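Local coordinates for phospholyase (Arthrobacter aurescens, PDB 5G4I), which probably eliminates phosphate from ethanolamine phosphate as a pyridoxal phosphate-dependent member of the class-III aminotransferase family, at residues 293-296 with 297-300; 149-152 with 153-156; 219-222 with 223-226. One frame throughout, in Å; residues are numbered along the deposited sequence.

Contact 1: 293-296 with 297-300; sequences VTTA and ELLD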
loop_
_atom_site.group_PDB
_atom_site.type_symbol
_atom_site.label_atom_id
_atom_site.label_comp_id
_atom_site.label_asym_id
_atom_site.label_seq_id
_atom_site.Cartn_x
_atom_site.Cartn_y
_atom_site.Cartn_z
ATOM N N VAL A 293 2.209 -9.709 -11.456
ATOM C CA VAL A 293 1.807 -10.759 -12.444
ATOM C C VAL A 293 2.914 -11.838 -12.483
ATOM O O VAL A 293 4.126 -11.511 -12.473
ATOM C CB VAL A 293 1.480 -10.121 -13.827
ATOM C CG1 VAL A 293 1.407 -11.204 -14.935
ATOM C CG2 VAL A 293 0.233 -9.258 -13.746
ATOM N N THR A 294 2.511 -13.119 -12.410
ATOM C CA THR A 294 3.482 -14.212 -12.259
ATOM C C THR A 294 2.938 -15.498 -12.895
ATOM O O THR A 294 1.898 -15.482 -13.606
ATOM C CB THR A 294 3.968 -14.326 -10.812
ATOM O OG1 THR A 294 5.175 -15.164 -10.738
ATOM C CG2 THR A 294 2.905 -14.887 -9.878
ATOM N N THR A 295 3.699 -16.596 -12.695
ATOM C CA THR A 295 3.346 -17.887 -13.242
ATOM C C THR A 295 2.417 -18.645 -12.277
ATOM O O THR A 295 2.310 -18.408 -11.074
ATOM C CB THR A 295 4.630 -18.714 -13.478
ATOM O OG1 THR A 295 5.206 -19.082 -12.204
ATOM C CG2 THR A 295 5.609 -18.026 -14.305
ATOM N N ALA A 296 1.716 -19.642 -12.815
ATOM C CA ALA A 296 0.914 -20.546 -11.999
ATOM C C ALA A 296 1.715 -21.289 -10.934
ATOM O O ALA A 296 1.274 -21.342 -9.776
ATOM C CB ALA A 296 0.202 -21.561 -12.884
ATOM N N GLU A 297 2.875 -21.801 -11.270
ATOM C CA GLU A 297 3.705 -22.468 -10.301
ATOM C C GLU A 297 4.099 -21.569 -9.122
ATOM O O GLU A 297 4.008 -21.964 -7.984
ATOM C CB GLU A 297 4.950 -22.993 -11.010
ATOM C CG GLU A 297 6.122 -23.426 -10.110
ATOM C CD GLU A 297 7.457 -23.513 -10.869
ATOM O OE1 GLU A 297 7.586 -24.497 -11.651
ATOM O OE2 GLU A 297 8.320 -22.586 -10.715
ATOM N N LEU A 298 4.513 -20.312 -9.417
ATOM C CA LEU A 298 4.949 -19.394 -8.371
ATOM C C LEU A 298 3.771 -18.982 -7.476
ATOM O O LEU A 298 3.935 -18.903 -6.203
ATOM C CB LEU A 298 5.713 -18.139 -8.917
ATOM C CG LEU A 298 7.136 -18.509 -9.479
ATOM C CD1 LEU A 298 7.805 -17.377 -10.241
ATOM C CD2 LEU A 298 8.136 -18.994 -8.417
ATOM N N LEU A 299 2.633 -18.585 -8.103
ATOM C CA LEU A 299 1.468 -18.198 -7.260
ATOM C C LEU A 299 1.005 -19.364 -6.357
ATOM O O LEU A 299 0.686 -19.187 -5.200
ATOM C CB LEU A 299 0.335 -17.598 -8.136
ATOM C CG LEU A 299 -0.950 -17.224 -7.316
ATOM C CD1 LEU A 299 -1.561 -15.912 -7.755
ATOM C CD2 LEU A 299 -1.990 -18.371 -7.337
ATOM N N ASP A 300 0.888 -20.579 -6.931
ATOM C CA ASP A 300 0.395 -21.706 -6.166
ATOM C C ASP A 300 1.350 -22.051 -4.973
ATOM O O ASP A 300 0.894 -22.282 -3.867
ATOM C CB ASP A 300 0.315 -22.950 -7.097
ATOM C CG ASP A 300 -0.216 -24.231 -6.366
ATOM O OD1 ASP A 300 -1.344 -24.208 -5.996
ATOM O OD2 ASP A 300 0.525 -25.245 -6.194
HETATM O O HOH W 1 7.398 -20.739 -12.733
#
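Three backbone amides of the first helical turn are taken up by T295 and A296. T295 uses both its side chain and its carbonyl: OG1 accepts from L298 N at 3.1 Å with an N-H...O angle of 160°, while L299 N reaches T295 O at 3.0 Å in an almost straight bond of 175°. The next helical bond runs from D300 N to A296 O, also 3.0 Å. The hydroxyl of T295 can turn back over the helix start because OG1 stands between the backbone N and the carbonyl carbon (chi1 69°), leaving the methyl CG2 beside the backbone N.

This is a side-chain N-cap. T295 sits immediately before helix 296-305 and occupies an amide that has no earlier turn to bond to, just where strand 290-294 of the large-domain sheet gives way to the helix.

Water extends the polar network. One molecule lies 2.8 Å from T295 OG1 and donates a weak bond to E297 OE2, so the extended glutamate is tied only loosely to the cap.

Van der Waals contacts gather on T294 and the two leucines. The side chains of T294 and L298 cross at about a right angle, with CD1 of L298 3.5 Å from T294 OG1; that hydroxyl has its polar partner elsewhere, in the carbonyl of E275. L298 CG also packs against the capping hydroxyl, 3.4 Å from T295 OG1. On T294 the methyl CG2 faces the base of L299 instead, 4.1 Å from its CB. Beyond that point L299 leads away to F115 of strand 113-117 and to I27 of the second subunit, while L298 packs on H134 of helix 120-135.

Contact 2: 149-152 with 153-156; sequences GNTT and SLAE
The hydroxyl of T151 takes part in two hydrogen bonds: OG1 accepts from L154 N at 3.2 Å, with an N-H...O angle of 156°, and is also hydrogen-bonded to E125 OE1 of helix 120-135. The same carboxylate oxygen holds S153 OG, so a single glutamate ties the hydroxyls before and after T152. T151 presents OG1 to the helix because the oxygen lies between the backbone N and the carbonyl carbon (chi1 64°). Its carbonyl O receives A155 N at 2.8 Å, and one residue further on E156 N bonds to T152 O at 3.1 Å.

T151 is thus the N-cap of the short helix 152-155. In the class-III aminotransferase fold this turn follows the loop after strand 140-143, beside the cofactor and against the subunit interface. T152 faces that interface: its N bonds to E125 OE2 and its OG1 to R132 NH1, both of the second subunit.

L154 lines the T151 hydroxyl with carbon, its CG 3.3 Å from T151 OG1 and its CD1 3.8 Å from G149 CA. Any CB on G149 would collide with that methyl, and the positive phi of 138° likewise favours a residue without a side chain; G149 itself touches the pyridoxal phosphate. One helical turn apart, T152 and E156 cross obliquely, the glutamate running extended with CG 3.4 Å from T152 O and OE2 3.7 Å from the methyl CG2 of T152.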
loop_
_atom_site.group_PDB
_atom_site.type_symbol
_atom_site.label_atom_id
_atom_site.label_comp_id
_atom_site.label_asym_id
_atom_site.label_seq_id
_atom_site.Cartn_x
_atom_site.Cartn_y
_atom_site.Cartn_z
ATOM N N GLY A 149 10.904 1.706 -4.503
ATOM C CA GLY A 149 9.893 1.939 -3.475
ATOM C C GLY A 149 10.422 2.181 -2.062
ATOM O O GLY A 149 11.634 2.341 -1.852
ATOM N N ASN A 150 9.464 2.250 -1.102
ATOM C CA ASN A 150 9.715 2.930 0.175
ATOM C C ASN A 150 9.569 2.093 1.466
ATOM O O ASN A 150 9.498 2.657 2.593
ATOM C CB ASN A 150 8.808 4.158 0.198
ATOM C CG ASN A 150 7.362 3.776 0.161
ATOM O OD1 ASN A 150 6.955 2.702 0.622
ATOM N ND2 ASN A 150 6.500 4.626 -0.442
ATOM N N THR A 151 9.463 0.770 1.350
ATOM C CA THR A 151 9.445 -0.181 2.487
ATOM C C THR A 151 10.880 -0.311 3.074
ATOM O O THR A 151 11.887 0.122 2.450
ATOM C CB THR A 151 8.893 -1.557 2.127
ATOM O OG1 THR A 151 9.814 -2.091 1.155
ATOM C CG2 THR A 151 7.455 -1.462 1.578
ATOM N N THR A 152 11.029 -1.035 4.204
ATOM C CA THR A 152 12.369 -1.406 4.744
ATOM C C THR A 152 13.159 -2.277 3.755
ATOM O O THR A 152 14.320 -1.965 3.426
ATOM C CB THR A 152 12.227 -2.135 6.086
ATOM O OG1 THR A 152 11.651 -1.215 7.032
ATOM C CG2 THR A 152 13.605 -2.564 6.566
ATOM N N SER A 153 12.543 -3.320 3.209
ATOM C CA SER A 153 13.323 -4.190 2.278
ATOM C C SER A 153 13.773 -3.475 1.013
ATOM O O SER A 153 14.850 -3.760 0.434
ATOM C CB SER A 153 12.654 -5.560 1.976
ATOM O OG SER A 153 11.672 -5.474 0.929
ATOM N N LEU A 154 12.953 -2.524 0.554
ATOM C CA LEU A 154 13.307 -1.697 -0.602
ATOM C C LEU A 154 14.349 -0.595 -0.278
ATOM O O LEU A 154 15.232 -0.290 -1.076
ATOM C CB LEU A 154 12.038 -1.164 -1.259
ATOM C CG LEU A 154 11.135 -2.237 -1.905
ATOM C CD1 LEU A 154 9.732 -1.660 -2.251
ATOM C CD2 LEU A 154 11.720 -2.902 -3.126
ATOM N N ALA A 155 14.242 0.022 0.902
ATOM C CA ALA A 155 15.258 0.961 1.312
ATOM C C ALA A 155 16.650 0.371 1.359
ATOM O O ALA A 155 17.588 1.037 0.912
ATOM C CB ALA A 155 14.897 1.514 2.706
ATOM N N GLU A 156 16.735 -0.890 1.797
ATOM C CA GLU A 156 18.033 -1.580 1.861
ATOM C C GLU A 156 18.688 -1.804 0.508
ATOM O O GLU A 156 19.909 -2.161 0.481
ATOM C CB GLU A 156 17.882 -2.911 2.628
ATOM C CG GLU A 156 17.548 -2.731 4.132
ATOM C CD GLU A 156 17.243 -4.031 4.852
ATOM O OE1 GLU A 156 17.123 -5.087 4.211
ATOM O OE2 GLU A 156 16.946 -3.994 6.063
#

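Contact 3: 219-222 with 223-226; sequences PLFS and TEGL
A bend at chi2 (85°) folds the side chain of E224 back over the turn, after a first torsion (chi1 -70°) that sets CG opposite its own carbonyl carbon; F221 likewise has CG anti to its carbonyl carbon, and carboxylate and ring are brought together. OE2 comes to the edge of the phenyl ring, near its plane, 3.6 Å from F221 CD1, with the carboxylate turned 72° against the ring. The other oxygen, OE1, presses close to the F221 backbone, 3.0 Å from its C. OE2 has a polar partner in S143 OG, at the end of strand 140-143, which helps fix the rotation of the group. With an alanine here, S143 OG would probably lose this partner and a gap is likely to open at the ring edge of F221.

Beneath the carboxylate the chain makes a type I beta turn from S222 to G225. G225 N closes it on S222 O at 3.0 Å, approaching from well above the carbonyl plane and not along a lone pair. A second, weak bond joins L226 N to F221 O at 2.9 Å. F221 and L226, both with left-handed backbone angles, flank the turn, and G225, at its last position, also has a positive phi.

The first side-chain bond of L226 points away, yet its CD2 methyl lies 4.3 Å from L220 CB and 4.0 Å from S222 CB. S222 OG is held by D218 OD2. The turn lies between strand 214-217 and helix 233-243 in the chain; its L220, S222 and L226 side chains pack on F368 of strand 368-373, and L226 O bonds to R363 of strand 359-365, joining the two sheets of the subunit.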
loop_
_atom_site.group_PDB
_atom_site.type_symbol
_atom_site.label_atom_id
_atom_site.label_comp_id
_atom_site.label_asym_id
_atom_site.label_seq_id
_atom_site.Cartn_x
_atom_site.Cartn_y
_atom_site.Cartn_z
ATOM N N PRO A 219 12.775 -1.346 -17.148
ATOM C CA PRO A 219 13.266 -1.490 -18.589
ATOM C C PRO A 219 13.710 -0.208 -19.293
ATOM O O PRO A 219 14.576 -0.237 -20.160
ATOM C CB PRO A 219 12.007 -2.068 -19.308
ATOM C CG PRO A 219 11.331 -2.879 -18.261
ATOM C CD PRO A 219 11.482 -2.074 -16.956
ATOM N N LEU A 220 13.140 0.946 -18.940
ATOM C CA LEU A 220 13.538 2.258 -19.499
ATOM C C LEU A 220 14.823 2.815 -18.838
ATOM O O LEU A 220 15.429 3.834 -19.342
ATOM C CB LEU A 220 12.408 3.309 -19.382
ATOM C CG LEU A 220 11.351 3.161 -20.513
ATOM C CD1 LEU A 220 10.119 4.033 -20.185
ATOM C CD2 LEU A 220 11.906 3.564 -21.899
ATOM N N PHE A 221 15.232 2.233 -17.662
ATOM C CA PHE A 221 16.350 2.802 -16.875
ATOM C C PHE A 221 16.210 4.322 -16.783
ATOM O O PHE A 221 17.202 5.071 -17.039
ATOM C CB PHE A 221 17.700 2.317 -17.441
ATOM C CG PHE A 221 17.862 0.791 -17.288
ATOM C CD1 PHE A 221 18.296 0.250 -16.069
ATOM C CD2 PHE A 221 17.534 -0.076 -18.339
ATOM C CE1 PHE A 221 18.387 -1.140 -15.933
ATOM C CE2 PHE A 221 17.640 -1.433 -18.165
ATOM C CZ PHE A 221 18.070 -1.976 -16.975
ATOM N N SER A 222 15.021 4.764 -16.366
ATOM C CA SER A 222 14.711 6.186 -16.295
ATOM C C SER A 222 15.402 6.954 -15.198
ATOM O O SER A 222 16.048 8.013 -15.483
ATOM C CB SER A 222 13.204 6.400 -16.274
ATOM O OG SER A 222 12.604 5.802 -15.155
ATOM N N THR A 223 15.399 6.500 -13.948
ATOM C CA THR A 223 16.100 7.164 -12.852
ATOM C C THR A 223 17.625 7.308 -13.144
ATOM O O THR A 223 18.274 8.259 -12.686
ATOM C CB THR A 223 15.850 6.388 -11.532
ATOM O OG1 THR A 223 14.442 6.339 -11.321
ATOM C CG2 THR A 223 16.516 7.003 -10.300
ATOM N N GLU A 224 18.164 6.274 -13.826
ATOM C CA GLU A 224 19.568 6.180 -14.209
ATOM C C GLU A 224 19.990 7.214 -15.298
ATOM O O GLU A 224 21.208 7.359 -15.574
ATOM C CB GLU A 224 19.813 4.791 -14.829
ATOM C CG GLU A 224 19.754 3.602 -13.855
ATOM C CD GLU A 224 18.363 3.057 -13.611
ATOM O OE1 GLU A 224 17.316 3.636 -14.084
ATOM O OE2 GLU A 224 18.252 2.007 -12.920
ATOM N N GLY A 225 19.036 7.921 -15.886
ATOM C CA GLY A 225 19.257 8.887 -17.008
ATOM C C GLY A 225 18.746 8.471 -18.358
ATOM O O GLY A 225 19.252 8.995 -19.396
ATOM N N LEU A 226 17.811 7.545 -18.478
ATOM C CA LEU A 226 17.238 7.032 -19.708
ATOM C C LEU A 226 18.237 6.393 -20.660
ATOM O O LEU A 226 18.599 6.925 -21.735
ATOM C CB LEU A 226 16.369 8.135 -20.463
ATOM C CG LEU A 226 15.018 8.415 -19.888
ATOM C CD1 LEU A 226 14.404 9.671 -20.612
ATOM C CD2 LEU A 226 14.067 7.208 -20.066
#

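In the fold
All three contacts follow strands of one mixed sheet, the large-domain sheet of the class-III aminotransferase fold: contact 2 comes after strand 140-143, contact 3 after its parallel neighbour 214-217, and contact 1 at the end of strand 290-294. Contacts 2 and 3 have centres 19 Å apart and nearest atoms about 9 Å apart. Both lie by the cofactor: G149 is about 4 Å from the pyridoxal phosphate, and S222 about 6 Å from it and about 4 Å, side chain to side chain, from the cofactor-binding Q254. Contact 1 lies away from these sites, its centre 23 Å from that of contact 2, but both contacts touch the second subunit, whereas contact 3 does not.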